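Local coordinates for putative uncharacterized protein (Mycobacterium avium, PDB 2Z6V) that probably transfers a sulfuryl group as a sulfotransferase, to an acceptor that is not known, at residues D31-L36 and N82-R87; A131-L136 and E150-D155; D198-S203 and D219-S224; D345-I350 and A364-W369. All coordinates share one frame; numbering follows the deposited sequence.

Contact 1: D31-L36 and N82-R87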
# COMPACT_ATOMS: atom_id res chain seq x y z
N ASP A 31 9.61 7.60 21.91
CA ASP A 31 10.88 7.05 22.36
C ASP A 31 10.70 5.75 23.14
O ASP A 31 11.58 4.88 23.12
CB ASP A 31 11.65 8.07 23.21
CG ASP A 31 12.16 9.25 22.38
OD1 ASP A 31 12.84 9.02 21.35
OD2 ASP A 31 11.89 10.40 22.78
N ASP A 32 9.56 5.61 23.82
CA ASP A 32 9.28 4.39 24.57
C ASP A 32 9.07 3.26 23.58
O ASP A 32 9.52 2.14 23.79
CB ASP A 32 8.02 4.55 25.43
CG ASP A 32 8.20 5.54 26.57
OD1 ASP A 32 9.26 5.50 27.25
OD2 ASP A 32 7.27 6.34 26.81
N VAL A 33 8.36 3.58 22.50
CA VAL A 33 8.10 2.61 21.45
C VAL A 33 9.45 2.19 20.88
O VAL A 33 9.70 1.01 20.62
CB VAL A 33 7.23 3.25 20.33
CG1 VAL A 33 7.12 2.31 19.14
CG2 VAL A 33 5.85 3.56 20.87
N PHE A 34 10.34 3.16 20.71
CA PHE A 34 11.66 2.88 20.18
C PHE A 34 12.39 1.91 21.10
O PHE A 34 12.99 0.94 20.62
CB PHE A 34 12.47 4.16 20.04
CG PHE A 34 13.83 3.94 19.44
CD1 PHE A 34 14.04 4.09 18.08
CD2 PHE A 34 14.91 3.57 20.24
CE1 PHE A 34 15.30 3.87 17.51
CE2 PHE A 34 16.18 3.35 19.69
CZ PHE A 34 16.37 3.50 18.33
N LYS A 35 12.36 2.17 22.40
CA LYS A 35 13.05 1.29 23.36
C LYS A 35 12.58 -0.15 23.26
O LYS A 35 13.38 -1.08 23.29
CB LYS A 35 12.86 1.79 24.79
CG LYS A 35 13.52 3.12 25.09
CD LYS A 35 13.44 3.44 26.57
CE LYS A 35 13.84 4.88 26.87
NZ LYS A 35 12.88 5.86 26.29
N LEU A 36 11.26 -0.32 23.15
CA LEU A 36 10.68 -1.65 23.05
C LEU A 36 11.15 -2.35 21.78
O LEU A 36 11.53 -3.52 21.81
CB LEU A 36 9.15 -1.54 23.08
CG LEU A 36 8.34 -2.85 23.10
CD1 LEU A 36 8.80 -3.73 24.26
CD2 LEU A 36 6.85 -2.52 23.20
N ASN A 82 6.47 -3.16 15.96
CA ASN A 82 6.97 -4.10 14.96
C ASN A 82 7.45 -3.39 13.70
O ASN A 82 8.47 -3.77 13.12
CB ASN A 82 5.89 -5.12 14.60
CG ASN A 82 5.58 -6.07 15.74
OD1 ASN A 82 6.48 -6.46 16.49
ND2 ASN A 82 4.32 -6.47 15.86
N ALA A 83 6.72 -2.36 13.28
CA ALA A 83 7.08 -1.59 12.10
C ALA A 83 8.42 -0.91 12.32
O ALA A 83 9.30 -0.95 11.46
CB ALA A 83 6.00 -0.55 11.79
N LEU A 84 8.58 -0.28 13.49
CA LEU A 84 9.83 0.41 13.82
C LEU A 84 10.97 -0.59 13.97
O LEU A 84 12.12 -0.28 13.66
CB LEU A 84 9.66 1.22 15.11
CG LEU A 84 10.87 2.07 15.52
CD1 LEU A 84 11.23 3.03 14.39
CD2 LEU A 84 10.55 2.83 16.80
N GLY A 85 10.64 -1.80 14.43
CA GLY A 85 11.65 -2.83 14.59
C GLY A 85 12.25 -3.20 13.25
O GLY A 85 13.45 -3.47 13.15
N ARG A 86 11.41 -3.23 12.21
CA ARG A 86 11.87 -3.55 10.86
C ARG A 86 12.86 -2.49 10.41
O ARG A 86 13.90 -2.80 9.81
CB ARG A 86 10.69 -3.58 9.89
CG ARG A 86 9.88 -4.84 9.98
CD ARG A 86 8.44 -4.59 9.65
NE ARG A 86 7.63 -5.62 10.29
CZ ARG A 86 6.36 -5.47 10.63
NH1 ARG A 86 5.73 -4.33 10.39
NH2 ARG A 86 5.73 -6.48 11.22
N ARG A 87 12.52 -1.24 10.70
CA ARG A 87 13.35 -0.10 10.37
C ARG A 87 14.72 -0.32 11.00
O ARG A 87 15.74 -0.11 10.37
CB ARG A 87 12.69 1.17 10.90
CG ARG A 87 13.44 2.46 10.64
CD ARG A 87 13.48 2.80 9.18
NE ARG A 87 14.05 4.13 8.98
CZ ARG A 87 13.35 5.27 9.06
NH1 ARG A 87 12.05 5.24 9.35
NH2 ARG A 87 13.96 6.43 8.84

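Contact 2: A131-L136 and E150-D155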
# COMPACT_ATOMS: atom_id res chain seq x y z
N ALA A 131 11.71 -12.26 -14.68
CA ALA A 131 12.75 -11.22 -14.72
C ALA A 131 12.34 -10.01 -13.89
O ALA A 131 13.12 -9.07 -13.67
CB ALA A 131 13.00 -10.79 -16.15
N ARG A 132 11.10 -10.03 -13.43
CA ARG A 132 10.56 -8.94 -12.64
C ARG A 132 10.45 -9.31 -11.15
O ARG A 132 10.09 -10.44 -10.82
CB ARG A 132 9.20 -8.56 -13.20
CG ARG A 132 8.86 -7.10 -13.04
CD ARG A 132 7.61 -6.78 -13.83
NE ARG A 132 7.87 -6.61 -15.25
CZ ARG A 132 8.68 -5.68 -15.75
NH1 ARG A 132 9.31 -4.84 -14.93
NH2 ARG A 132 8.83 -5.55 -17.05
N ARG A 133 10.80 -8.38 -10.27
CA ARG A 133 10.70 -8.61 -8.84
C ARG A 133 9.51 -7.84 -8.31
O ARG A 133 9.19 -6.75 -8.81
CB ARG A 133 11.95 -8.14 -8.09
CG ARG A 133 13.20 -9.00 -8.27
CD ARG A 133 13.02 -10.44 -7.78
NE ARG A 133 13.24 -11.36 -8.88
CZ ARG A 133 12.33 -12.23 -9.34
NH1 ARG A 133 11.13 -12.30 -8.77
NH2 ARG A 133 12.61 -12.99 -10.38
N SER A 134 8.85 -8.41 -7.31
CA SER A 134 7.70 -7.77 -6.68
C SER A 134 7.95 -7.77 -5.17
O SER A 134 8.73 -8.56 -4.67
CB SER A 134 6.42 -8.55 -6.99
OG SER A 134 6.09 -8.48 -8.37
N LEU A 135 7.30 -6.85 -4.46
CA LEU A 135 7.43 -6.76 -3.01
C LEU A 135 6.42 -7.75 -2.44
O LEU A 135 5.21 -7.58 -2.63
CB LEU A 135 7.12 -5.34 -2.53
CG LEU A 135 7.21 -5.01 -1.03
CD1 LEU A 135 8.65 -5.05 -0.57
CD2 LEU A 135 6.62 -3.62 -0.78
N LEU A 136 6.90 -8.78 -1.77
CA LEU A 136 6.00 -9.77 -1.20
C LEU A 136 5.69 -9.40 0.23
O LEU A 136 6.53 -8.84 0.94
CB LEU A 136 6.64 -11.15 -1.29
CG LEU A 136 7.18 -11.43 -2.70
CD1 LEU A 136 7.77 -12.83 -2.74
CD2 LEU A 136 6.07 -11.28 -3.74
N GLU A 150 15.30 -17.98 -5.94
CA GLU A 150 14.71 -19.31 -5.89
C GLU A 150 13.82 -19.60 -4.68
O GLU A 150 12.95 -20.47 -4.73
CB GLU A 150 15.80 -20.38 -5.94
CG GLU A 150 16.71 -20.34 -7.16
CD GLU A 150 17.67 -19.14 -7.17
OE1 GLU A 150 18.35 -18.90 -6.15
OE2 GLU A 150 17.74 -18.45 -8.21
N THR A 151 14.04 -18.87 -3.58
CA THR A 151 13.28 -19.11 -2.36
C THR A 151 12.32 -17.98 -1.93
O THR A 151 11.82 -17.98 -0.81
CB THR A 151 14.24 -19.43 -1.19
OG1 THR A 151 15.11 -18.31 -0.95
CG2 THR A 151 15.10 -20.65 -1.52
N LEU A 152 12.04 -17.04 -2.82
CA LEU A 152 11.15 -15.94 -2.46
C LEU A 152 9.79 -16.43 -1.98
O LEU A 152 9.08 -15.72 -1.26
CB LEU A 152 10.97 -14.99 -3.65
CG LEU A 152 12.24 -14.24 -4.08
CD1 LEU A 152 11.90 -13.34 -5.26
CD2 LEU A 152 12.78 -13.41 -2.91
N ARG A 153 9.42 -17.65 -2.37
CA ARG A 153 8.14 -18.20 -1.96
C ARG A 153 8.24 -19.42 -1.04
O ARG A 153 7.22 -19.91 -0.56
CB ARG A 153 7.29 -18.55 -3.18
CG ARG A 153 7.10 -17.40 -4.18
CD ARG A 153 6.12 -17.82 -5.26
NE ARG A 153 6.17 -17.01 -6.48
CZ ARG A 153 5.92 -15.70 -6.55
NH1 ARG A 153 6.00 -15.09 -7.73
NH2 ARG A 153 5.62 -14.99 -5.47
N THR A 154 9.46 -19.90 -0.79
CA THR A 154 9.64 -21.07 0.07
C THR A 154 10.48 -20.82 1.32
O THR A 154 10.75 -21.74 2.10
CB THR A 154 10.24 -22.25 -0.69
OG1 THR A 154 11.50 -21.86 -1.26
CG2 THR A 154 9.29 -22.71 -1.78
N ASP A 155 10.91 -19.57 1.50
CA ASP A 155 11.71 -19.22 2.65
C ASP A 155 10.89 -19.51 3.92
O ASP A 155 9.71 -19.16 4.01
CB ASP A 155 12.09 -17.74 2.58
CG ASP A 155 13.01 -17.32 3.69
OD1 ASP A 155 12.53 -17.15 4.84
OD2 ASP A 155 14.23 -17.17 3.41

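Contact 3: D198-S203 and D219-S224. With PLM (palmitic acid), chain C.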
# COMPACT_ATOMS: atom_id res chain seq x y z
N ASP A 198 8.26 4.25 8.46
CA ASP A 198 8.83 5.57 8.65
C ASP A 198 7.70 6.45 9.18
O ASP A 198 7.82 7.67 9.28
CB ASP A 198 9.37 6.13 7.34
CG ASP A 198 10.10 7.46 7.53
OD1 ASP A 198 10.99 7.54 8.42
OD2 ASP A 198 9.78 8.43 6.79
N PHE A 199 6.60 5.79 9.52
CA PHE A 199 5.41 6.45 10.05
C PHE A 199 4.92 7.65 9.25
O PHE A 199 4.54 8.69 9.80
CB PHE A 199 5.65 6.80 11.52
CG PHE A 199 5.94 5.58 12.36
CD1 PHE A 199 7.25 5.17 12.59
CD2 PHE A 199 4.89 4.78 12.82
CE1 PHE A 199 7.51 3.99 13.27
CE2 PHE A 199 5.14 3.59 13.50
CZ PHE A 199 6.45 3.19 13.72
N LYS A 200 4.93 7.47 7.94
CA LYS A 200 4.47 8.45 6.96
C LYS A 200 3.80 7.62 5.86
O LYS A 200 4.28 7.54 4.72
CB LYS A 200 5.63 9.25 6.39
CG LYS A 200 6.32 10.15 7.39
CD LYS A 200 7.39 10.97 6.71
CE LYS A 200 8.18 11.81 7.68
NZ LYS A 200 9.35 12.38 6.98
N GLY A 201 2.71 6.97 6.25
CA GLY A 201 1.94 6.13 5.36
C GLY A 201 0.47 6.29 5.70
O GLY A 201 0.08 6.30 6.87
N LEU A 202 -0.35 6.41 4.67
CA LEU A 202 -1.77 6.61 4.86
C LEU A 202 -2.48 5.47 5.61
O LEU A 202 -3.59 5.66 6.09
CB LEU A 202 -2.42 6.84 3.50
CG LEU A 202 -3.88 7.29 3.42
CD1 LEU A 202 -4.07 8.58 4.23
CD2 LEU A 202 -4.25 7.50 1.96
N SER A 203 -1.86 4.30 5.72
CA SER A 203 -2.52 3.18 6.39
C SER A 203 -2.74 3.44 7.88
O SER A 203 -3.72 2.97 8.45
CB SER A 203 -1.74 1.89 6.22
OG SER A 203 -0.47 1.95 6.85
N ASP A 219 -0.44 17.38 3.94
CA ASP A 219 -0.09 18.80 3.88
C ASP A 219 1.20 19.26 4.54
O ASP A 219 1.65 20.37 4.26
CB ASP A 219 -1.24 19.64 4.43
CG ASP A 219 -2.55 19.40 3.69
OD1 ASP A 219 -2.51 19.14 2.46
OD2 ASP A 219 -3.62 19.49 4.33
N GLU A 220 1.80 18.44 5.39
CA GLU A 220 3.02 18.86 6.08
C GLU A 220 4.21 17.93 5.97
O GLU A 220 5.33 18.37 5.72
CB GLU A 220 2.73 19.07 7.57
CG GLU A 220 1.87 20.27 7.88
CD GLU A 220 1.58 20.38 9.36
OE1 GLU A 220 0.71 19.63 9.86
OE2 GLU A 220 2.23 21.21 10.04
N ALA A 221 3.98 16.64 6.17
CA ALA A 221 5.05 15.66 6.12
C ALA A 221 5.95 15.77 4.89
O ALA A 221 5.48 15.89 3.76
CB ALA A 221 4.47 14.25 6.22
N ASP A 222 7.25 15.74 5.13
CA ASP A 222 8.23 15.77 4.06
C ASP A 222 8.35 14.30 3.71
O ASP A 222 8.81 13.50 4.52
CB ASP A 222 9.57 16.29 4.58
CG ASP A 222 10.61 16.39 3.49
OD1 ASP A 222 10.78 15.42 2.72
OD2 ASP A 222 11.28 17.44 3.42
N MET A 223 7.95 13.94 2.50
CA MET A 223 7.99 12.53 2.11
C MET A 223 9.32 11.98 1.59
O MET A 223 9.42 10.79 1.29
CB MET A 223 6.88 12.27 1.10
CG MET A 223 5.47 12.57 1.63
SD MET A 223 5.02 11.58 3.08
CE MET A 223 5.08 9.93 2.37
N SER A 224 10.34 12.82 1.52
CA SER A 224 11.63 12.38 1.01
C SER A 224 12.28 11.27 1.84
O SER A 224 12.79 10.30 1.28
CB SER A 224 12.59 13.57 0.87
OG SER A 224 12.96 14.11 2.13
C1 PLM C . -6.61 5.63 5.78
O1 PLM C . -7.08 6.74 6.09
O2 PLM C . -5.78 4.96 6.44
C2 PLM C . -7.07 5.01 4.45
C3 PLM C . -6.97 6.02 3.31
C4 PLM C . -7.30 5.40 1.95
C5 PLM C . -6.33 4.27 1.60
C6 PLM C . -6.71 2.96 2.29
C7 PLM C . -5.57 1.95 2.17
C8 PLM C . -4.41 2.33 3.10
C9 PLM C . -3.07 2.08 2.41
CA PLM C . -2.99 0.66 1.85
CB PLM C . -1.92 0.54 0.77
CC PLM C . -2.19 1.57 -0.34
CD PLM C . -1.69 2.96 0.08
CE PLM C . -2.38 4.08 -0.71
CF PLM C . -3.87 4.11 -0.39
CG PLM C . -4.56 5.31 -1.04
O HOH W 1 8.24 15.54 7.79

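Contact 4: D345-I350 and A364-W369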
# COMPACT_ATOMS: atom_id res chain seq x y z
N ASP A 345 -4.82 -8.35 -22.89
CA ASP A 345 -4.63 -7.29 -23.87
C ASP A 345 -3.88 -6.14 -23.21
O ASP A 345 -2.95 -5.58 -23.79
CB ASP A 345 -5.96 -6.78 -24.41
CG ASP A 345 -5.77 -5.62 -25.38
OD1 ASP A 345 -5.02 -5.79 -26.36
OD2 ASP A 345 -6.37 -4.55 -25.16
N VAL A 346 -4.30 -5.78 -21.99
CA VAL A 346 -3.65 -4.71 -21.26
C VAL A 346 -2.17 -5.01 -21.04
O VAL A 346 -1.33 -4.13 -21.20
CB VAL A 346 -4.31 -4.48 -19.88
CG1 VAL A 346 -3.54 -3.41 -19.12
CG2 VAL A 346 -5.76 -4.05 -20.06
N MET A 347 -1.86 -6.25 -20.69
CA MET A 347 -0.48 -6.64 -20.43
C MET A 347 0.43 -6.43 -21.64
O MET A 347 1.50 -5.84 -21.52
CB MET A 347 -0.41 -8.10 -19.98
CG MET A 347 -1.23 -8.41 -18.71
SD MET A 347 -0.92 -7.29 -17.30
CE MET A 347 0.79 -7.65 -16.92
N ARG A 348 -0.01 -6.90 -22.80
CA ARG A 348 0.79 -6.74 -24.01
C ARG A 348 1.06 -5.27 -24.28
O ARG A 348 2.17 -4.90 -24.66
CB ARG A 348 0.07 -7.37 -25.21
CG ARG A 348 -0.23 -8.83 -25.02
CD ARG A 348 -0.57 -9.56 -26.31
NE ARG A 348 -1.13 -10.87 -25.99
CZ ARG A 348 -2.42 -11.07 -25.72
NH1 ARG A 348 -3.27 -10.05 -25.76
NH2 ARG A 348 -2.84 -12.28 -25.36
N ARG A 349 0.04 -4.44 -24.08
CA ARG A 349 0.18 -3.02 -24.30
C ARG A 349 1.09 -2.38 -23.26
O ARG A 349 1.78 -1.40 -23.55
CB ARG A 349 -1.19 -2.34 -24.31
CG ARG A 349 -1.96 -2.59 -25.60
CD ARG A 349 -3.45 -2.54 -25.36
NE ARG A 349 -3.84 -1.24 -24.83
CZ ARG A 349 -4.81 -1.07 -23.95
NH1 ARG A 349 -5.48 -2.11 -23.50
NH2 ARG A 349 -5.10 0.16 -23.53
N ILE A 350 1.08 -2.92 -22.05
CA ILE A 350 1.93 -2.40 -20.99
C ILE A 350 3.36 -2.72 -21.40
O ILE A 350 4.24 -1.86 -21.33
CB ILE A 350 1.64 -3.06 -19.63
CG1 ILE A 350 0.43 -2.39 -18.98
CG2 ILE A 350 2.87 -2.97 -18.71
CD1 ILE A 350 -0.05 -3.08 -17.72
N ALA A 364 2.28 -17.40 -20.99
CA ALA A 364 1.62 -18.63 -20.59
C ALA A 364 1.32 -18.63 -19.09
O ALA A 364 0.25 -19.06 -18.66
CB ALA A 364 2.49 -19.82 -20.95
N ARG A 365 2.28 -18.14 -18.29
CA ARG A 365 2.12 -18.07 -16.84
C ARG A 365 0.98 -17.12 -16.50
O ARG A 365 0.19 -17.37 -15.59
CB ARG A 365 3.40 -17.59 -16.16
CG ARG A 365 4.61 -18.48 -16.43
CD ARG A 365 5.82 -18.03 -15.64
NE ARG A 365 7.01 -18.83 -15.95
CZ ARG A 365 7.80 -18.62 -17.00
NH1 ARG A 365 7.55 -17.63 -17.85
NH2 ARG A 365 8.86 -19.40 -17.21
N MET A 366 0.90 -16.02 -17.25
CA MET A 366 -0.15 -15.05 -17.03
C MET A 366 -1.51 -15.66 -17.33
O MET A 366 -2.48 -15.44 -16.60
CB MET A 366 0.06 -13.82 -17.91
CG MET A 366 1.37 -13.13 -17.69
SD MET A 366 1.38 -11.51 -18.45
CE MET A 366 2.75 -10.72 -17.62
N ARG A 367 -1.58 -16.43 -18.41
CA ARG A 367 -2.82 -17.09 -18.81
C ARG A 367 -3.20 -18.18 -17.81
O ARG A 367 -4.37 -18.35 -17.48
CB ARG A 367 -2.66 -17.70 -20.20
CG ARG A 367 -3.05 -16.77 -21.32
CD ARG A 367 -2.45 -17.22 -22.63
NE ARG A 367 -2.98 -16.46 -23.76
CZ ARG A 367 -2.40 -16.39 -24.95
NH1 ARG A 367 -1.25 -17.03 -25.16
NH2 ARG A 367 -2.97 -15.70 -25.93
N ASN A 368 -2.19 -18.90 -17.34
CA ASN A 368 -2.42 -19.94 -16.36
C ASN A 368 -2.95 -19.34 -15.07
O ASN A 368 -3.79 -19.95 -14.39
CB ASN A 368 -1.13 -20.71 -16.08
CG ASN A 368 -1.23 -21.53 -14.81
OD1 ASN A 368 -2.10 -22.39 -14.68
ND2 ASN A 368 -0.32 -21.28 -13.87
N TRP A 369 -2.47 -18.15 -14.72
CA TRP A 369 -2.91 -17.49 -13.50
C TRP A 369 -4.37 -17.08 -13.63
O TRP A 369 -5.18 -17.35 -12.74
CB TRP A 369 -2.06 -16.26 -13.20
CG TRP A 369 -2.29 -15.72 -11.82
CD1 TRP A 369 -1.68 -16.14 -10.67
CD2 TRP A 369 -3.27 -14.77 -11.43
NE1 TRP A 369 -2.23 -15.50 -9.58
CE2 TRP A 369 -3.22 -14.66 -10.02
CE3 TRP A 369 -4.21 -13.99 -12.13
CZ2 TRP A 369 -4.06 -13.80 -9.30
CZ3 TRP A 369 -5.05 -13.15 -11.42
CH2 TRP A 369 -4.97 -13.06 -10.01

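Contact 1: D31-L36 and N82-R87
Leu84 is the residue of segment 82-87 that makes this contact, through its CD2 methyl. This CD2 lies 3.6 Å from Phe34 CA, so the methyl reaches the backbone of segment 31-36 and not only its side chains. The same CD2 is 3.9 Å from Phe34 CD1, in an oblique approach to the ring. Val33, next to Phe34 on the same helix, brings its CG1 methyl to 4.2 Å from Leu84 CD2. Phe34 and Leu84 cross at about a right angle. Phe34 has its CG trans to the backbone N (chi1 -177°), which puts CG beside the carbonyl carbon and brings CD1 near the leucine methyl. No hydrogen bond crosses between the segments, and the contact is wholly apolar.

The two segments belong to helices 30-41 and 70-96. This is helix-on-helix packing in the N-terminal part of the chain, about 20 Å from the centre of the chain to the centre of the contact. The closest CA atoms, those of Phe34 and Leu84, are 7.1 Å apart.

Helix 50-64 fills in around the contact. Its Trp51 touches Leu84 and meets the Phe34 ring with the planes about 25° apart, while Leu55 and Val59 pack on Val33. Farther out, Asp31 forms a salt bridge with Arg52 of helix 50-64, and Arg87 pairs with Asp47 and Asp198, outside these helices.

Contact 2: A131-L136 and E150-D155
Leu136 and Leu152 have the nearest CA atoms of the two segments, 8.1 Å apart. Segment 131-136 includes the short strand 132-134, while 150-155 is irregular. The irregular segment is folded on itself: Thr151 O accepts from both Thr154 N and Asp155 N. No hydrogen bond runs between the segments.

Both leucines point toward each other's segment, and their side chains cross at about a right angle. Leu136 CD1 sits 4.0 Å from Leu152 CB and also lies against Leu152 O. That carbonyl is bound by Trp138 NE1. Leu152 CD1 reaches Arg133 instead. There it is 3.7 Å from Arg133 NH1 and 4.0 Å from Arg133 CD. The Arg133 chain is bent at chi2 (-61°) and again at chi3, which brings its end nearer the loop; its NE is held by Pro242 O.

Arg153 runs extended from CG to NE across Leu136. Its NH2 is 4.1 Å from Leu136 CD1, which approaches the guanidinium obliquely. The charge is met elsewhere, by Asp127, through a salt bridge to Arg153 NH1.

Asp155 is the N-cap of helix 156-166. The contact thus packs the loop leading into that helix against strand 132-134 and the residues that follow it. This is an outermost strand of the five-stranded parallel sheet, whose 2-3-1-4-5 strand order is that of the sulfotransferase alpha/beta fold.

Contact 3: D198-S203 and D219-S224
Lys200 and Met223 mark the closest approach of the two backbones, with CA atoms 7.2 Å apart, and both segments are mostly loop. The second loop joins helix 212-219 to helix 224-238 and carries a helix-capping Asx turn at Asp222.

Lys200 makes the one hydrogen bond across the contact. Its NZ donates to Asp222 O over 2.8 Å, lying in the carbonyl plane at a C=O...N angle of 158°. The chain is extended beyond CG, so it runs out to the other loop and brings the ammonium to Asp222 O. On the way its CD passes Ala221 CB at 4.4 Å. Ser225 OG is a second partner of NZ, and one water bridges NZ, weakly, to Asp222 N.

Met223 comes in nearer the lysine's root. Its chain is bent at chi2 and chi3, which turns SD and CE back toward Lys200: both are 4.1 Å from Lys200 CB. Trp216 and Leu217 of helix 212-219 also touch the lysine.

Further along the first loop, Leu202 borders the bound palmitic acid. Its CD2 is 3.7 Å from C4 of the ligand. The ligand is hydrogen-bonded to Gln311 NE2.

In the Asx turn, Asp222 OD1 receives two donors. Ser224 N meets it nearly end-on at 2.9 Å, and Ser224 OG reaches it at 2.6 Å from above the carboxylate plane, 38° out.

Contact 4: D345-I350 and A364-W369
Met347 and Met366 meet by their methyl groups, CE to CE at 3.7 Å. They arrive with different shapes. Met366 is stretched out beyond CG and reaches straight across from its helix. Met347 is bent at chi2 (-51°) and again at chi3, so its chain curls and presents both its root and its end. Met366 SD therefore lies 4.1 Å from Met347 CB and equally far from Met347 CG, while the two methyls touch beyond it. The side chains pass at a slant, and the CB of each is directed toward the other segment. Their CA atoms are the nearest pair, 9.1 Å apart, so the long thioether chains bridge a wide spacing.

Helices 343-353 and 360-371 come one after the other along the chain and pack against each other here, at the edge of the alpha/beta fold. Leu125 of helix 120-126 touches both methionines and adds to the apolar layer from a third helix. Ile350 and Val346 touch Phe332 on strand 331-335, so helix 343-353 lies against that outermost strand.

Farther out, two arginines approach. Arg348 and Arg367 cross at about a right angle, with their guanidinium planes 57° apart. Arg367 NH2 stands at the edge of the Arg348 group, near its plane and 3.5 Å from Arg348 NH2. Both are donors and do not bond to each other. Glu363 has both arginines as partners: a salt bridge with Arg348 NE, and a long, weak ion pair with Arg367 NH1.

Overall arrangement
The four contacts follow one another along the chain without overlap. Contacts 1 and 3 are neighbours, with centres about 17 Å apart. The salt bridge of Arg87 with Asp198 joins them, and Phe199 packs on Leu84 and Ala83. Helix 70-96 is thus tied to the loop 198-203, which borders the palmitic acid. Contact 2 includes the outermost strand 132-134 of the parallel sheet; contact 4 lies beside the other, 331-335. Their centres are about 19 Å apart, and they do not touch. Contact 4 lies on the opposite side of the chain's centre from contacts 1 and 3, about 41 and 34 Å away between centres.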